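Local coordinates for Tle cognate immunity protein 4 C-terminal domain-containing protein (Pseudomonas aeruginosa PAO1, PDB 4R1D) that probably protects the bacterium from its own type VI secretion effector, the lipase Tle4, by binding the enzyme as its cognate immunity protein, at residues Met67-Lys71 with Leu81-Ser85; Ile141-Gly146 with Val297-Ser301. All coordinates share one frame. Residues are numbered along the deposited sequence.

Contact 1. Residues Met67-Lys71 with Leu81-Ser85; sequences MFLRK and LLSWS
Leu-69 lays its CD1 methyl over one face of the Trp-84 indole, 4.0 Å from the centroid of the five-membered ring and 2° off its normal, a CH-pi contact in an antiparallel beta hairpin with a classic beta bulge. The axes of strands 68-71 and 81-84 approach to 4.6 Å, N-to-C directions 165° apart. Phe-68 with Ser-83 and Lys-71 with Leu-81 are non-hydrogen-bonded pairs; Arg-70 with Leu-82 is hydrogen-bonded (CA-CA 5.3 Å). Leu-69 (phi/psi -98/-55) and Arg-70 both face Leu-82, so Leu-69 N and Arg-70 N both hydrogen-bond Leu-82 O, at 2.8 and 3.2 Å. Leu-82 N hydrogen-bonds Arg-70 O (2.9 Å), and Trp-84 N hydrogen-bonds Met-67 O (3.1 Å). Flexible Met-67 (chis m) sets SD 5.5 Å from the same Trp-84 centroid, an oblique Met-aromatic contact, and CE 3.8 Å from Trp-84 CB. Phe-68 (chi1 t) puts CE1 at its ring edge 3.9 Å from Leu-81 CD2. Arg-70, salt-bridged to Glu-119, covers apolar Leu-82 with its flat guanidinium, NE lying 3.6 Å from Leu-82 CD2.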
ATOM      1  N   MET B  67       5.812   3.809  27.951  1.00 23.04           N
ATOM      2  CA  MET B  67       5.819   2.945  26.779  1.00 22.13           C
ATOM      3  C   MET B  67       6.858   1.842  26.903  1.00 19.37           C
ATOM      4  O   MET B  67       6.713   0.781  26.301  1.00 19.99           O
ATOM      5  CB  MET B  67       6.044   3.752  25.489  1.00 17.96           C
ATOM      6  CG  MET B  67       4.821   4.534  25.038  1.00 20.22           C
ATOM      7  SD  MET B  67       3.485   3.450  24.538  1.00 21.46           S
ATOM      8  CE  MET B  67       4.136   2.804  22.986  1.00 19.22           C
ATOM      9  N   PHE B  68       7.904   2.083  27.693  1.00 19.65           N
ATOM     10  CA  PHE B  68       8.921   1.058  27.897  1.00 20.16           C
ATOM     11  C   PHE B  68       8.512   0.097  29.005  1.00 22.91           C
ATOM     12  O   PHE B  68       8.188   0.516  30.112  1.00 24.05           O
ATOM     13  CB  PHE B  68      10.279   1.677  28.220  1.00 21.13           C
ATOM     14  CG  PHE B  68      11.393   0.672  28.278  1.00 23.49           C
ATOM     15  CD1 PHE B  68      11.871   0.090  27.115  1.00 21.16           C
ATOM     16  CD2 PHE B  68      11.969   0.314  29.491  1.00 25.11           C
ATOM     17  CE1 PHE B  68      12.898  -0.837  27.154  1.00 20.88           C
ATOM     18  CE2 PHE B  68      13.002  -0.619  29.533  1.00 26.15           C
ATOM     19  CZ  PHE B  68      13.465  -1.189  28.365  1.00 26.30           C
ATOM     20  N   LEU B  69       8.534  -1.192  28.704  1.00 22.62           N
ATOM     21  CA  LEU B  69       8.162  -2.203  29.686  1.00 20.89           C
ATOM     22  C   LEU B  69       9.378  -2.825  30.374  1.00 29.12           C
ATOM     23  O   LEU B  69       9.474  -2.803  31.599  1.00 29.34           O
ATOM     24  CB  LEU B  69       7.280  -3.263  29.038  1.00 23.22           C
ATOM     25  CG  LEU B  69       6.032  -2.554  28.491  1.00 30.47           C
ATOM     26  CD1 LEU B  69       5.268  -3.425  27.534  1.00 28.79           C
ATOM     27  CD2 LEU B  69       5.131  -2.076  29.641  1.00 31.63           C
ATOM     28  N   ARG B  70      10.312  -3.365  29.598  1.00 24.63           N
ATOM     29  CA  ARG B  70      11.496  -3.975  30.192  1.00 27.04           C
ATOM     30  C   ARG B  70      12.570  -4.303  29.177  1.00 25.93           C
ATOM     31  O   ARG B  70      12.299  -4.469  27.987  1.00 23.41           O
ATOM     32  CB  ARG B  70      11.131  -5.243  30.983  1.00 28.77           C
ATOM     33  CG  ARG B  70      10.275  -6.255  30.229  1.00 31.50           C
ATOM     34  CD  ARG B  70       9.768  -7.362  31.161  1.00 37.36           C
ATOM     35  NE  ARG B  70       8.461  -7.873  30.739  1.00 42.11           N
ATOM     36  CZ  ARG B  70       7.301  -7.276  31.008  1.00 31.53           C
ATOM     37  NH1 ARG B  70       7.281  -6.146  31.706  1.00 45.42           N
ATOM     38  NH2 ARG B  70       6.160  -7.799  30.582  1.00 32.79           N
ATOM     39  N   LYS B  71      13.801  -4.383  29.665  1.00 25.12           N
ATOM     40  CA  LYS B  71      14.895  -4.927  28.887  1.00 22.64           C
ATOM     41  C   LYS B  71      15.116  -6.365  29.327  1.00 29.92           C
ATOM     42  O   LYS B  71      15.289  -6.638  30.518  1.00 28.95           O
ATOM     43  CB  LYS B  71      16.155  -4.100  29.099  1.00 25.39           C
ATOM     44  CG  LYS B  71      17.319  -4.517  28.225  1.00 26.42           C
ATOM     45  CD  LYS B  71      18.514  -3.615  28.475  1.00 33.53           C
ATOM     46  CE  LYS B  71      19.729  -4.076  27.696  1.00 32.51           C
ATOM     47  NZ  LYS B  71      20.915  -3.245  28.039  1.00 35.73           N
ATOM     48  N   LEU B  81      14.398  -5.245  23.839  1.00 19.76           N
ATOM     49  CA  LEU B  81      13.656  -4.133  24.406  1.00 19.62           C
ATOM     50  C   LEU B  81      12.178  -4.399  24.182  1.00 24.59           C
ATOM     51  O   LEU B  81      11.744  -4.591  23.051  1.00 18.33           O
ATOM     52  CB  LEU B  81      14.055  -2.803  23.746  1.00 20.10           C
ATOM     53  CG  LEU B  81      15.544  -2.429  23.808  1.00 21.30           C
ATOM     54  CD1 LEU B  81      15.841  -1.152  23.034  1.00 22.20           C
ATOM     55  CD2 LEU B  81      16.010  -2.298  25.262  1.00 24.97           C
ATOM     56  N   LEU B  82      11.414  -4.424  25.266  1.00 16.10           N
ATOM     57  CA  LEU B  82       9.984  -4.681  25.185  1.00 19.89           C
ATOM     58  C   LEU B  82       9.223  -3.405  25.477  1.00 20.38           C
ATOM     59  O   LEU B  82       9.395  -2.788  26.540  1.00 23.33           O
ATOM     60  CB  LEU B  82       9.586  -5.768  26.190  1.00 21.02           C
ATOM     61  CG  LEU B  82       8.164  -6.317  26.047  1.00 19.24           C
ATOM     62  CD1 LEU B  82       8.084  -7.239  24.856  1.00 17.00           C
ATOM     63  CD2 LEU B  82       7.789  -7.075  27.319  1.00 26.33           C
ATOM     64  N   SER B  83       8.385  -3.003  24.528  1.00 17.58           N
ATOM     65  CA  SER B  83       7.569  -1.803  24.669  1.00 15.11           C
ATOM     66  C   SER B  83       6.158  -2.132  24.216  1.00 17.28           C
ATOM     67  O   SER B  83       5.944  -3.158  23.583  1.00 15.89           O
ATOM     68  CB  SER B  83       8.148  -0.655  23.829  1.00 20.15           C
ATOM     69  OG  SER B  83       8.171  -0.991  22.445  1.00 20.57           O
ATOM     70  N   TRP B  84       5.189  -1.287  24.558  1.00 20.82           N
ATOM     71  CA  TRP B  84       3.856  -1.408  23.964  1.00 18.00           C
ATOM     72  C   TRP B  84       3.950  -1.199  22.452  1.00 20.14           C
ATOM     73  O   TRP B  84       4.747  -0.393  21.988  1.00 20.07           O
ATOM     74  CB  TRP B  84       2.892  -0.393  24.587  1.00 20.72           C
ATOM     75  CG  TRP B  84       2.420  -0.822  25.944  1.00 19.26           C
ATOM     76  CD1 TRP B  84       2.667  -0.202  27.136  1.00 23.98           C
ATOM     77  CD2 TRP B  84       1.629  -1.975  26.246  1.00 21.90           C
ATOM     78  NE1 TRP B  84       2.073  -0.900  28.165  1.00 24.18           N
ATOM     79  CE2 TRP B  84       1.431  -1.993  27.644  1.00 22.62           C
ATOM     80  CE3 TRP B  84       1.070  -2.998  25.475  1.00 17.92           C
ATOM     81  CZ2 TRP B  84       0.695  -2.988  28.277  1.00 23.98           C
ATOM     82  CZ3 TRP B  84       0.336  -3.983  26.107  1.00 25.06           C
ATOM     83  CH2 TRP B  84       0.156  -3.971  27.494  1.00 26.24           C
ATOM     84  N   SER B  85       3.131  -1.912  21.682  1.00 18.85           N
ATOM     85  CA  SER B  85       3.221  -1.823  20.223  1.00 17.18           C
ATOM     86  C   SER B  85       2.638  -0.525  19.655  1.00 17.35           C
ATOM     87  O   SER B  85       2.879  -0.185  18.494  1.00 19.88           O
ATOM     88  CB  SER B  85       2.572  -3.034  19.561  1.00 19.68           C
ATOM     89  OG  SER B  85       1.193  -3.063  19.832  1.00 17.59           O
TER

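Contact 2. Residues Ile141-Gly146 with Val297-Ser301; sequences IPSEPG and VRPTS
Hydrogen bonds dominate this meeting of two irregular segments, 141-146 and 297-301, and most come from one side chain. Arg-298, with CA-to-CB directed toward the loop and chi1 to chi3 at t, t and p, brings its guanidinium to three backbone carbonyls: NE to Pro-142 O (2.9 Å), NH2 to Glu-144 O (2.9 Å), and both NH2 (2.9 Å) and NH1 (3.0 Å) to Gly-146 O. One buried arginine, its several N-H groups bridging main-chain carbonyls around a curved chain, thus holds an irregular loop that has no strand pairing. Gly-146, at phi/psi 158/172, has no room for a CB beside the preceding carbonyl.

The backbones themselves join where Ser-143 faces Thr-300 (CA-CA 4.7 Å). Ser-301 N donates to Ser-143 O (2.9 Å), Ser-301 OG adds a weak bond to the same oxygen at 3.3 Å, and Thr-300 CA makes a C-H...O contact with it at 3.2 Å.

Carbon contacts fill in: Pro-142 CG lies over one face of the Arg-298 guanidinium, Ile-141 CG2 is 3.8 Å from Arg-298 CD, and Thr-300 CG2 is 3.8 Å from Pro-145 CA. The contact thus ties the loop between strands 133-135 and 146-149 to the tail after strand 296-297, alongside strands 7-11 and 14-18.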
ATOM      1  N   ILE B 141      29.745 -22.421   2.797  1.00 19.47           N
ATOM      2  CA  ILE B 141      28.588 -23.315   2.762  1.00 16.92           C
ATOM      3  C   ILE B 141      28.613 -24.268   3.954  1.00 24.07           C
ATOM      4  O   ILE B 141      29.438 -25.173   4.007  1.00 23.46           O
ATOM      5  CB  ILE B 141      28.592 -24.140   1.466  1.00 22.51           C
ATOM      6  CG1 ILE B 141      28.628 -23.209   0.250  1.00 22.48           C
ATOM      7  CG2 ILE B 141      27.391 -25.104   1.427  1.00 24.21           C
ATOM      8  CD1 ILE B 141      28.657 -23.932  -1.109  1.00 28.24           C
ATOM      9  N   PRO B 142      27.712 -24.069   4.920  1.00 20.83           N
ATOM     10  CA  PRO B 142      27.752 -24.901   6.132  1.00 25.79           C
ATOM     11  C   PRO B 142      27.333 -26.339   5.860  1.00 23.48           C
ATOM     12  O   PRO B 142      26.372 -26.576   5.135  1.00 21.72           O
ATOM     13  CB  PRO B 142      26.727 -24.230   7.055  1.00 24.41           C
ATOM     14  CG  PRO B 142      26.583 -22.832   6.515  1.00 23.02           C
ATOM     15  CD  PRO B 142      26.750 -22.964   5.038  1.00 19.79           C
ATOM     16  N   SER B 143      28.054 -27.299   6.435  1.00 25.32           N
ATOM     17  CA  SER B 143      27.646 -28.686   6.323  1.00 24.64           C
ATOM     18  C   SER B 143      26.681 -29.061   7.450  1.00 23.37           C
ATOM     19  O   SER B 143      26.001 -30.080   7.375  1.00 32.17           O
ATOM     20  CB  SER B 143      28.869 -29.614   6.326  1.00 32.72           C
ATOM     21  OG  SER B 143      29.573 -29.511   7.547  1.00 34.38           O
ATOM     22  N   GLU B 144      26.623 -28.235   8.489  1.00 27.02           N
ATOM     23  CA  GLU B 144      25.642 -28.405   9.563  1.00 27.03           C
ATOM     24  C   GLU B 144      24.260 -27.937   9.084  1.00 26.37           C
ATOM     25  O   GLU B 144      24.171 -27.021   8.276  1.00 23.37           O
ATOM     26  CB  GLU B 144      26.069 -27.602  10.800  1.00 32.61           C
ATOM     27  CG  GLU B 144      24.980 -27.414  11.860  1.00 38.58           C
ATOM     28  CD  GLU B 144      25.483 -26.765  13.158  1.00 44.59           C
ATOM     29  OE1 GLU B 144      26.420 -25.941  13.116  1.00 37.46           O
ATOM     30  OE2 GLU B 144      24.932 -27.083  14.230  1.00 52.75           O
ATOM     31  N   PRO B 145      23.186 -28.577   9.571  1.00 27.59           N
ATOM     32  CA  PRO B 145      21.824 -28.135   9.231  1.00 26.89           C
ATOM     33  C   PRO B 145      21.570 -26.726   9.750  1.00 21.56           C
ATOM     34  O   PRO B 145      22.079 -26.357  10.812  1.00 20.94           O
ATOM     35  CB  PRO B 145      20.932 -29.122   9.992  1.00 27.23           C
ATOM     36  CG  PRO B 145      21.789 -30.341  10.194  1.00 29.72           C
ATOM     37  CD  PRO B 145      23.187 -29.821  10.367  1.00 30.95           C
ATOM     38  N   GLY B 146      20.785 -25.942   9.018  1.00 20.94           N
ATOM     39  CA  GLY B 146      20.437 -24.613   9.490  1.00 19.97           C
ATOM     40  C   GLY B 146      20.017 -23.660   8.389  1.00 17.36           C
ATOM     41  O   GLY B 146      20.148 -23.976   7.206  1.00 19.05           O
ATOM     42  N   VAL B 297      18.340 -27.892  -2.249  1.00 18.42           N
ATOM     43  CA  VAL B 297      18.474 -27.863  -0.811  1.00 17.68           C
ATOM     44  C   VAL B 297      19.944 -28.030  -0.482  1.00 22.84           C
ATOM     45  O   VAL B 297      20.634 -28.839  -1.101  1.00 22.85           O
ATOM     46  CB  VAL B 297      17.700 -29.023  -0.159  1.00 22.97           C
ATOM     47  CG1 VAL B 297      17.931 -29.038   1.339  1.00 23.32           C
ATOM     48  CG2 VAL B 297      16.221 -28.910  -0.468  1.00 24.36           C
ATOM     49  N   ARG B 298      20.428 -27.266   0.487  1.00 18.63           N
ATOM     50  CA  ARG B 298      21.822 -27.377   0.884  1.00 23.30           C
ATOM     51  C   ARG B 298      22.039 -28.749   1.511  1.00 23.42           C
ATOM     52  O   ARG B 298      21.368 -29.089   2.483  1.00 21.76           O
ATOM     53  CB  ARG B 298      22.184 -26.285   1.892  1.00 19.35           C
ATOM     54  CG  ARG B 298      23.677 -26.240   2.228  1.00 21.74           C
ATOM     55  CD  ARG B 298      24.025 -25.121   3.200  1.00 18.30           C
ATOM     56  NE  ARG B 298      23.739 -25.473   4.590  1.00 21.78           N
ATOM     57  CZ  ARG B 298      22.693 -25.037   5.277  1.00 23.09           C
ATOM     58  NH1 ARG B 298      21.812 -24.211   4.708  1.00 21.89           N
ATOM     59  NH2 ARG B 298      22.528 -25.414   6.540  1.00 18.48           N
ATOM     60  N   PRO B 299      22.971 -29.545   0.958  1.00 23.83           N
ATOM     61  CA  PRO B 299      23.265 -30.836   1.598  1.00 27.68           C
ATOM     62  C   PRO B 299      23.814 -30.619   2.995  1.00 22.61           C
ATOM     63  O   PRO B 299      24.709 -29.786   3.165  1.00 24.27           O
ATOM     64  CB  PRO B 299      24.366 -31.430   0.706  1.00 25.44           C
ATOM     65  CG  PRO B 299      24.219 -30.728  -0.611  1.00 31.00           C
ATOM     66  CD  PRO B 299      23.766 -29.333  -0.261  1.00 23.26           C
ATOM     67  N   THR B 300      23.304 -31.357   3.982  1.00 22.22           N
ATOM     68  CA  THR B 300      23.792 -31.220   5.348  1.00 31.15           C
ATOM     69  C   THR B 300      23.976 -32.587   5.985  1.00 31.23           C
ATOM     70  O   THR B 300      23.604 -33.606   5.407  1.00 36.95           O
ATOM     71  CB  THR B 300      22.833 -30.389   6.235  1.00 27.43           C
ATOM     72  OG1 THR B 300      21.569 -31.052   6.333  1.00 33.01           O
ATOM     73  CG2 THR B 300      22.633 -28.991   5.662  1.00 25.61           C
ATOM     74  N   SER B 301      24.548 -32.601   7.182  1.00 36.12           N
ATOM     75  CA  SER B 301      24.754 -33.843   7.914  1.00 43.16           C
ATOM     76  C   SER B 301      23.510 -34.225   8.704  1.00 45.58           C
ATOM     77  O   SER B 301      23.470 -35.282   9.336  1.00 59.19           O
ATOM     78  CB  SER B 301      25.944 -33.702   8.855  1.00 43.12           C
ATOM     79  OG  SER B 301      25.824 -32.519   9.620  1.00 34.64           O
TER

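Overall arrangement
Contact 1 and contact 2 lie in different parts of the chain, their centres 37 Å apart and their nearest atoms about 25 Å apart, so neither touches the other. They follow in series: the hairpin of contact 1 is complete within the N-terminal part of the protein before the loop of contact 2 begins, whereas contact 2 joins residues about 150 positions apart in the C-terminal part. Contact 1 sits at one end of the long antiparallel sheet, where 68-73 is the outermost strand; contact 2 lies beside two small sheets. In the complex, Ser-85, at the end of segment 81-85, packs on Asp-406 of the partner chain, while contact 2 has no touch from that chain.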